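Local coordinates for botulinum neurotoxin type C1 (Clostridium botulinum, PDB 3N7K), which probably recognises gangliosides on the surface of nerve cells through this receptor-binding domain of the toxin heavy chain, at residues A[94-99]-A[179-184]; A[250-255]-A[413-418]; A[364-369]-A[378-383]. All coordinates share one frame; numbering follows the deposited sequence.

Interaction 1 (A[94-99]-A[179-184]); sequences IDSVKN and KTITFE
The Phe183 ring meets Ile94 at an oblique angle, CE1 lying 3.6 Å from CG1 of Ile94, while Phe208 stands edge-to-face with the same ring. Ile94 serves two neighbours. Its CG1 branch sits beside the backbone N (chi1 -76°) and runs alongside the phenyl group, whereas CG2, on the far side from that N, meets CG2 of Ile181 at 3.6 Å; Ile94 lies side by side with both, the side chains pointing the same way. Asp95 and Thr182 project from the face opposite Ile94 and Phe183. Their backbones form an antiparallel hydrogen-bonded pair, with Thr182 N to Asp95 O at 2.7 Å and Asp95 N to Thr182 O at 3.1 Å. Asp95 O is thus gripped twice, by Thr182 N and by a water that also bonds Thr182 OG1. One residue on, the backbone pairing gives way to a side-chain bond: Ser96 OG donates to Thr180 O (2.8 Å), approaching from above the carbonyl plane. Asp95 turns its own OD1 to Ser104. The pairing belongs to a sheet of the concanavalin-like jelly-roll half, where strand 180-187 also bonds strand 55-59, strand 95-97 bonds strand 102-107, and strand 202-211 of the other sheet packs against Ile181 and Phe183.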
loop_
_atom_site.group_PDB
_atom_site.type_symbol
_atom_site.label_atom_id
_atom_site.label_comp_id
_atom_site.label_asym_id
_atom_site.label_seq_id
_atom_site.Cartn_x
_atom_site.Cartn_y
_atom_site.Cartn_z
ATOM N N ILE A 94 9.365 15.363 7.020
ATOM C CA ILE A 94 10.521 15.757 6.221
ATOM C C ILE A 94 10.550 17.275 6.369
ATOM O O ILE A 94 9.557 17.942 6.073
ATOM C CB ILE A 94 10.404 15.366 4.704
ATOM C CG1 ILE A 94 10.651 13.866 4.502
ATOM C CG2 ILE A 94 11.466 16.099 3.897
ATOM C CD1 ILE A 94 9.465 12.986 4.807
ATOM N N ASP A 95 11.669 17.824 6.839
ATOM C CA ASP A 95 11.746 19.269 7.029
ATOM C C ASP A 95 12.944 19.979 6.397
ATOM O O ASP A 95 14.098 19.605 6.629
ATOM C CB ASP A 95 11.715 19.588 8.524
ATOM C CG ASP A 95 11.530 21.067 8.798
ATOM O OD1 ASP A 95 10.390 21.558 8.626
ATOM O OD2 ASP A 95 12.530 21.734 9.170
ATOM N N SER A 96 12.666 21.012 5.607
ATOM C CA SER A 96 13.727 21.788 4.979
ATOM C C SER A 96 13.485 23.299 5.163
ATOM O O SER A 96 13.390 24.065 4.198
ATOM C CB SER A 96 13.833 21.439 3.499
ATOM O OG SER A 96 14.987 22.020 2.922
ATOM N N VAL A 97 13.374 23.708 6.424
ATOM C CA VAL A 97 13.171 25.103 6.797
ATOM C C VAL A 97 14.306 25.503 7.755
ATOM O O VAL A 97 14.330 25.081 8.909
ATOM C CB VAL A 97 11.811 25.288 7.493
ATOM C CG1 VAL A 97 11.708 26.672 8.087
ATOM C CG2 VAL A 97 10.699 25.064 6.500
ATOM N N LYS A 98 15.244 26.307 7.253
ATOM C CA LYS A 98 16.409 26.764 8.019
ATOM C C LYS A 98 16.052 27.713 9.147
ATOM O O LYS A 98 16.362 27.456 10.316
ATOM C CB LYS A 98 17.428 27.437 7.085
ATOM C CG LYS A 98 18.532 28.229 7.794
ATOM C CD LYS A 98 19.329 27.395 8.802
ATOM C CE LYS A 98 20.364 28.272 9.519
ATOM N NZ LYS A 98 21.129 27.560 10.578
ATOM N N ASN A 99 15.423 28.826 8.801
ATOM C CA ASN A 99 15.017 29.793 9.812
ATOM C C ASN A 99 13.489 29.738 9.899
ATOM O O ASN A 99 12.926 28.992 10.716
ATOM C CB ASN A 99 15.485 31.193 9.415
ATOM C CG ASN A 99 15.040 31.571 8.025
ATOM O OD1 ASN A 99 15.472 30.963 7.033
ATOM N ND2 ASN A 99 14.158 32.566 7.936
ATOM N N LYS A 179 19.278 24.304 2.240
ATOM C CA LYS A 179 20.030 23.205 1.642
ATOM C C LYS A 179 19.943 21.968 2.543
ATOM O O LYS A 179 20.363 20.871 2.169
ATOM C CB LYS A 179 21.496 23.610 1.458
ATOM C CG LYS A 179 22.258 23.805 2.756
ATOM C CD LYS A 179 23.720 24.074 2.476
ATOM C CE LYS A 179 24.526 24.189 3.765
ATOM N NZ LYS A 179 25.995 24.356 3.505
ATOM N N THR A 180 19.398 22.157 3.739
ATOM C CA THR A 180 19.258 21.059 4.672
ATOM C C THR A 180 17.844 20.482 4.690
ATOM O O THR A 180 16.847 21.207 4.779
ATOM C CB THR A 180 19.653 21.498 6.096
ATOM O OG1 THR A 180 21.072 21.701 6.148
ATOM C CG2 THR A 180 19.248 20.447 7.117
ATOM N N ILE A 181 17.783 19.160 4.575
ATOM C CA ILE A 181 16.534 18.420 4.605
ATOM C C ILE A 181 16.743 17.452 5.768
ATOM O O ILE A 181 17.680 16.647 5.735
ATOM C CB ILE A 181 16.337 17.597 3.323
ATOM C CG1 ILE A 181 16.524 18.486 2.094
ATOM C CG2 ILE A 181 14.963 16.945 3.332
ATOM C CD1 ILE A 181 16.451 17.736 0.789
ATOM N N THR A 182 15.893 17.536 6.793
ATOM C CA THR A 182 16.026 16.661 7.958
ATOM C C THR A 182 14.870 15.680 8.103
ATOM O O THR A 182 13.734 16.077 8.360
ATOM C CB THR A 182 16.123 17.469 9.289
ATOM O OG1 THR A 182 17.215 18.394 9.229
ATOM C CG2 THR A 182 16.357 16.535 10.456
ATOM N N PHE A 183 15.170 14.398 7.933
ATOM C CA PHE A 183 14.167 13.351 8.084
ATOM C C PHE A 183 14.119 12.988 9.562
ATOM O O PHE A 183 15.142 12.673 10.158
ATOM C CB PHE A 183 14.555 12.107 7.280
ATOM C CG PHE A 183 14.545 12.314 5.793
ATOM C CD1 PHE A 183 13.585 11.691 4.998
ATOM C CD2 PHE A 183 15.482 13.142 5.187
ATOM C CE1 PHE A 183 13.557 11.889 3.624
ATOM C CE2 PHE A 183 15.465 13.350 3.816
ATOM C CZ PHE A 183 14.496 12.721 3.033
ATOM N N GLU A 184 12.930 13.033 10.147
ATOM C CA GLU A 184 12.748 12.707 11.553
ATOM C C GLU A 184 11.301 12.988 11.961
ATOM O O GLU A 184 10.751 14.032 11.624
ATOM C CB GLU A 184 13.712 13.536 12.409
ATOM C CG GLU A 184 13.498 13.407 13.909
ATOM C CD GLU A 184 14.354 14.388 14.703
ATOM O OE1 GLU A 184 14.321 15.598 14.361
ATOM O OE2 GLU A 184 15.050 13.952 15.667
HETATM O O HOH W 1 16.146 20.659 8.112
#

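Interaction 2 (A[250-255]-A[413-418]); sequences VNIDYL and ESTSTH
Thr415 and Ser416 face Asp253 and Asn251 where a type I beta turn, running from Asn251 to Tyr254 and reinforced by an Asx turn, receives the loop that leads into the last strand of the trefoil-like half. The loop is first folded upon itself: Ser414 O accepts from both the backbone N and OG1 of Thr417, and Ser414 OG pairs with Ser416 OG at 2.8 Å. Thr415 then reaches across. Thr415 OG1, placed between its own backbone N and carbonyl carbon (chi1 69°), donates to Asp253 OD1 at 2.5 Å, though so short a length and the exact orientation of the carboxylate are doubtful. CB of Thr415 also touches CG2 of Ile252 at 4.0 Å. At the next residue Asn251 ND2 donates to Ser416 O (2.7 Å); the oxygen lies close to the amide plane of Asn251, although the nitrogen stands well above the plane of the carbonyl. Thr417 points away from the turn and its side chain touches Leu411 and Ile379. At His418 one ring face is covered by CA of Thr415, and CB packs on CB of Ile252 at 3.9 Å. His418 O accepts from Ile252 N at 3.0 Å. The turn is an example of one amide working both ways: while ND2 of Asn251 holds the loop, its OD1 accepts from Asp253 N at 2.9 Å.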
loop_
_atom_site.group_PDB
_atom_site.type_symbol
_atom_site.label_atom_id
_atom_site.label_comp_id
_atom_site.label_asym_id
_atom_site.label_seq_id
_atom_site.Cartn_x
_atom_site.Cartn_y
_atom_site.Cartn_z
ATOM N N VAL A 250 -9.063 -10.720 2.419
ATOM C CA VAL A 250 -10.276 -9.904 2.432
ATOM C C VAL A 250 -10.733 -9.528 1.028
ATOM O O VAL A 250 -9.991 -9.687 0.062
ATOM C CB VAL A 250 -10.061 -8.606 3.235
ATOM C CG1 VAL A 250 -9.458 -8.930 4.585
ATOM C CG2 VAL A 250 -9.170 -7.655 2.461
ATOM N N ASN A 251 -11.962 -9.046 0.906
ATOM C CA ASN A 251 -12.456 -8.648 -0.403
ATOM C C ASN A 251 -12.702 -7.158 -0.368
ATOM O O ASN A 251 -13.560 -6.689 0.370
ATOM C CB ASN A 251 -13.757 -9.379 -0.765
ATOM C CG ASN A 251 -14.275 -9.000 -2.155
ATOM O OD1 ASN A 251 -14.936 -7.981 -2.325
ATOM N ND2 ASN A 251 -13.956 -9.814 -3.152
ATOM N N ILE A 252 -11.943 -6.417 -1.164
ATOM C CA ILE A 252 -12.087 -4.970 -1.224
ATOM C C ILE A 252 -13.529 -4.461 -1.050
ATOM O O ILE A 252 -13.746 -3.468 -0.351
ATOM C CB ILE A 252 -11.451 -4.429 -2.537
ATOM C CG1 ILE A 252 -10.018 -3.960 -2.252
ATOM C CG2 ILE A 252 -12.258 -3.267 -3.097
ATOM C CD1 ILE A 252 -9.147 -4.975 -1.540
ATOM N N ASP A 253 -14.501 -5.141 -1.669
ATOM C CA ASP A 253 -15.912 -4.755 -1.560
ATOM C C ASP A 253 -16.472 -4.867 -0.149
ATOM O O ASP A 253 -17.426 -4.173 0.203
ATOM C CB ASP A 253 -16.779 -5.599 -2.486
ATOM C CG ASP A 253 -16.915 -4.992 -3.865
ATOM O OD1 ASP A 253 -16.763 -3.759 -3.978
ATOM O OD2 ASP A 253 -17.193 -5.732 -4.834
ATOM N N TYR A 254 -15.881 -5.746 0.651
ATOM C CA TYR A 254 -16.307 -5.963 2.026
ATOM C C TYR A 254 -15.114 -6.029 2.976
ATOM O O TYR A 254 -14.687 -7.117 3.351
ATOM C CB TYR A 254 -17.069 -7.279 2.141
ATOM C CG TYR A 254 -18.319 -7.353 1.308
ATOM C CD1 TYR A 254 -18.256 -7.596 -0.065
ATOM C CD2 TYR A 254 -19.576 -7.156 1.896
ATOM C CE1 TYR A 254 -19.421 -7.638 -0.833
ATOM C CE2 TYR A 254 -20.741 -7.195 1.146
ATOM C CZ TYR A 254 -20.661 -7.436 -0.215
ATOM O OH TYR A 254 -21.819 -7.481 -0.956
ATOM N N LEU A 255 -14.565 -4.889 3.373
ATOM C CA LEU A 255 -13.436 -4.936 4.287
ATOM C C LEU A 255 -13.950 -5.004 5.715
ATOM O O LEU A 255 -13.195 -5.270 6.651
ATOM C CB LEU A 255 -12.553 -3.707 4.111
ATOM C CG LEU A 255 -11.827 -3.553 2.777
ATOM C CD1 LEU A 255 -10.998 -2.287 2.847
ATOM C CD2 LEU A 255 -10.940 -4.768 2.484
ATOM N N GLU A 413 -13.849 -6.177 -14.392
ATOM C CA GLU A 413 -13.885 -4.782 -14.000
ATOM C C GLU A 413 -14.538 -4.552 -12.637
ATOM O O GLU A 413 -14.698 -3.411 -12.211
ATOM C CB GLU A 413 -14.607 -3.986 -15.087
ATOM C CG GLU A 413 -14.083 -4.311 -16.485
ATOM C CD GLU A 413 -12.586 -4.021 -16.637
ATOM O OE1 GLU A 413 -11.893 -4.770 -17.375
ATOM O OE2 GLU A 413 -12.101 -3.038 -16.027
ATOM N N SER A 414 -14.895 -5.630 -11.945
ATOM C CA SER A 414 -15.548 -5.510 -10.643
ATOM C C SER A 414 -14.650 -5.641 -9.423
ATOM O O SER A 414 -13.967 -6.645 -9.243
ATOM C CB SER A 414 -16.662 -6.538 -10.505
ATOM O OG SER A 414 -17.104 -6.578 -9.159
ATOM N N THR A 415 -14.686 -4.626 -8.574
ATOM C CA THR A 415 -13.905 -4.608 -7.351
ATOM C C THR A 415 -14.273 -5.795 -6.441
ATOM O O THR A 415 -13.619 -6.034 -5.424
ATOM C CB THR A 415 -14.131 -3.282 -6.601
ATOM O OG1 THR A 415 -15.467 -3.237 -6.088
ATOM C CG2 THR A 415 -13.959 -2.108 -7.559
ATOM N N SER A 416 -15.311 -6.541 -6.822
ATOM C CA SER A 416 -15.753 -7.700 -6.047
ATOM C C SER A 416 -14.839 -8.886 -6.296
ATOM O O SER A 416 -14.941 -9.909 -5.628
ATOM C CB SER A 416 -17.172 -8.105 -6.436
ATOM O OG SER A 416 -17.170 -8.896 -7.619
ATOM N N THR A 417 -13.963 -8.746 -7.282
ATOM C CA THR A 417 -13.025 -9.801 -7.645
ATOM C C THR A 417 -11.642 -9.411 -7.125
ATOM O O THR A 417 -10.664 -10.144 -7.311
ATOM C CB THR A 417 -12.957 -9.979 -9.183
ATOM O OG1 THR A 417 -12.378 -8.815 -9.780
ATOM C CG2 THR A 417 -14.351 -10.159 -9.762
ATOM N N HIS A 418 -11.579 -8.250 -6.476
ATOM C CA HIS A 418 -10.338 -7.719 -5.910
ATOM C C HIS A 418 -10.141 -8.253 -4.498
ATOM O O HIS A 418 -10.900 -7.923 -3.588
ATOM C CB HIS A 418 -10.391 -6.185 -5.893
ATOM C CG HIS A 418 -10.385 -5.564 -7.258
ATOM N ND1 HIS A 418 -10.697 -6.272 -8.404
ATOM C CD2 HIS A 418 -10.109 -4.303 -7.663
ATOM C CE1 HIS A 418 -10.612 -5.472 -9.451
ATOM N NE2 HIS A 418 -10.257 -4.273 -9.029
#

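Interaction 3 (A[364-369]-A[378-383]); sequences SQIFKS and GICSIG
A beta hairpin of the trefoil-like half, made of strands 361-369 and 376-387, brings Phe367 opposite Ile379 as an antiparallel non-hydrogen-bonded pair. The two side chains run alongside each other on one face of the sheet. Ile379 is extended, with CG1 opposite the backbone N (chi1 -172°), which carries CD1 to 3.5 Å from CE1 of Phe367; the methylene CG1 makes an off-centre CH-pi contact, 4.3 Å from the ring centroid. The edge of the same ring, near its plane, is approached by Gly378 O, with CD1 of Phe367 at 3.5 Å. That oxygen of Gly378 also accepts from Lys368 N at 3.2 Å, the nitrogen lying above the carbonyl plane. On the other side of the pair the backbone bond is of a different shape: Cys380 N donates to Ile366 O at 2.9 Å and sits nearly in line with the carbonyl. The Cys380 side chain then packs SG on CB of Ile366 at 3.7 Å. Lys368 sends its amine away from 378-383, to the carbonyls of Ile350 and Asp347, while making a cation-pi contact with Phe351. Strand 351-358 pairs with the other edge of 361-369, through Gln352 and Gln354, and strand 396-404 with 376-387, through Lys404 to Ile379; Phe351 and Val403 both touch Cys380, and Tyr408 and Leu412 of the following loop rest on Ile379.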
loop_
_atom_site.group_PDB
_atom_site.type_symbol
_atom_site.label_atom_id
_atom_site.label_comp_id
_atom_site.label_asym_id
_atom_site.label_seq_id
_atom_site.Cartn_x
_atom_site.Cartn_y
_atom_site.Cartn_z
ATOM N N SER A 364 -5.506 -8.157 -5.646
ATOM C CA SER A 364 -5.134 -9.108 -6.683
ATOM C C SER A 364 -6.369 -9.763 -7.279
ATOM O O SER A 364 -7.492 -9.488 -6.866
ATOM C CB SER A 364 -4.212 -10.198 -6.106
ATOM O OG SER A 364 -4.896 -11.065 -5.207
ATOM N N GLN A 365 -6.154 -10.620 -8.266
ATOM C CA GLN A 365 -7.248 -11.344 -8.885
ATOM C C GLN A 365 -6.875 -12.817 -8.912
ATOM O O GLN A 365 -5.780 -13.187 -9.335
ATOM C CB GLN A 365 -7.524 -10.805 -10.288
ATOM C CG GLN A 365 -8.654 -9.780 -10.294
ATOM C CD GLN A 365 -8.665 -8.868 -11.510
ATOM O OE1 GLN A 365 -9.671 -8.219 -11.786
ATOM N NE2 GLN A 365 -7.541 -8.796 -12.228
ATOM N N ILE A 366 -7.781 -13.655 -8.420
ATOM C CA ILE A 366 -7.531 -15.086 -8.368
ATOM C C ILE A 366 -8.397 -15.790 -9.391
ATOM O O ILE A 366 -9.624 -15.648 -9.392
ATOM C CB ILE A 366 -7.873 -15.675 -6.995
ATOM C CG1 ILE A 366 -7.749 -14.604 -5.898
ATOM C CG2 ILE A 366 -6.991 -16.908 -6.755
ATOM C CD1 ILE A 366 -6.380 -14.351 -5.394
ATOM N N PHE A 367 -7.751 -16.571 -10.243
ATOM C CA PHE A 367 -8.466 -17.281 -11.288
ATOM C C PHE A 367 -8.382 -18.779 -11.091
ATOM O O PHE A 367 -7.431 -19.276 -10.503
ATOM C CB PHE A 367 -7.880 -16.906 -12.639
ATOM C CG PHE A 367 -7.939 -15.446 -12.925
ATOM C CD1 PHE A 367 -8.951 -14.922 -13.715
ATOM C CD2 PHE A 367 -7.000 -14.585 -12.372
ATOM C CE1 PHE A 367 -9.027 -13.553 -13.954
ATOM C CE2 PHE A 367 -7.065 -13.213 -12.599
ATOM C CZ PHE A 367 -8.080 -12.696 -13.392
ATOM N N LYS A 368 -9.387 -19.493 -11.581
ATOM C CA LYS A 368 -9.409 -20.940 -11.466
ATOM C C LYS A 368 -8.727 -21.517 -12.707
ATOM O O LYS A 368 -9.171 -21.295 -13.835
ATOM C CB LYS A 368 -10.861 -21.436 -11.356
ATOM C CG LYS A 368 -11.006 -22.932 -11.076
ATOM C CD LYS A 368 -10.674 -23.288 -9.636
ATOM C CE LYS A 368 -10.303 -24.759 -9.511
ATOM N NZ LYS A 368 -8.943 -25.035 -10.050
ATOM N N SER A 369 -7.633 -22.242 -12.494
ATOM C CA SER A 369 -6.901 -22.841 -13.602
ATOM C C SER A 369 -6.580 -24.312 -13.371
ATOM O O SER A 369 -6.900 -24.885 -12.325
ATOM C CB SER A 369 -5.592 -22.083 -13.845
ATOM O OG SER A 369 -4.681 -22.253 -12.772
ATOM N N GLY A 378 -12.476 -19.491 -14.855
ATOM C CA GLY A 378 -13.269 -18.448 -14.227
ATOM C C GLY A 378 -12.477 -17.525 -13.321
ATOM O O GLY A 378 -11.243 -17.565 -13.320
ATOM N N ILE A 379 -13.190 -16.699 -12.548
ATOM C CA ILE A 379 -12.569 -15.749 -11.626
ATOM C C ILE A 379 -13.246 -15.795 -10.245
ATOM O O ILE A 379 -14.394 -16.212 -10.130
ATOM C CB ILE A 379 -12.652 -14.319 -12.211
ATOM C CG1 ILE A 379 -11.844 -13.340 -11.357
ATOM C CG2 ILE A 379 -14.114 -13.904 -12.337
ATOM C CD1 ILE A 379 -11.530 -12.032 -12.055
ATOM N N CYS A 380 -12.531 -15.370 -9.204
ATOM C CA CYS A 380 -13.061 -15.379 -7.834
ATOM C C CYS A 380 -13.859 -14.148 -7.475
ATOM O O CYS A 380 -13.428 -13.024 -7.709
ATOM C CB CYS A 380 -11.933 -15.528 -6.822
ATOM S SG CYS A 380 -11.218 -17.164 -6.811
ATOM N N SER A 381 -15.013 -14.363 -6.869
ATOM C CA SER A 381 -15.866 -13.250 -6.511
ATOM C C SER A 381 -16.435 -13.417 -5.103
ATOM O O SER A 381 -15.829 -14.037 -4.224
ATOM C CB SER A 381 -16.990 -13.146 -7.546
ATOM O OG SER A 381 -17.585 -11.865 -7.560
ATOM N N ILE A 382 -17.622 -12.875 -4.901
ATOM C CA ILE A 382 -18.259 -12.947 -3.611
ATOM C C ILE A 382 -19.709 -12.482 -3.776
ATOM O O ILE A 382 -20.007 -11.618 -4.607
ATOM C CB ILE A 382 -17.516 -12.040 -2.618
ATOM C CG1 ILE A 382 -18.024 -12.266 -1.200
ATOM C CG2 ILE A 382 -17.719 -10.597 -3.002
ATOM C CD1 ILE A 382 -17.376 -11.349 -0.168
ATOM N N GLY A 383 -20.606 -13.068 -2.993
ATOM C CA GLY A 383 -22.003 -12.700 -3.068
ATOM C C GLY A 383 -22.749 -13.410 -1.971
ATOM O O GLY A 383 -22.176 -14.247 -1.272
#

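From the N terminus, interaction 1 comes first and closes a loop of some 80 residues within the lectin-like half, joining strand 95-97 to strand 180-187; it is complete before either of the others begins. Interaction 2 then opens at 250-255 and closes only at 413-418, tying the turn after strand 246-251 to the loop that leads into the last strand, 419-423. Interaction 3, within the hairpin of strands 361-369 and 376-387, is nested inside that long loop. Interactions 2 and 3 have centres about 10 Å apart and touch, Ser416 OG lying 3.0 Å from Ser381 OG in a probable hydrogen bond. Interaction 1 lies on the opposite side of the chain's centre from both.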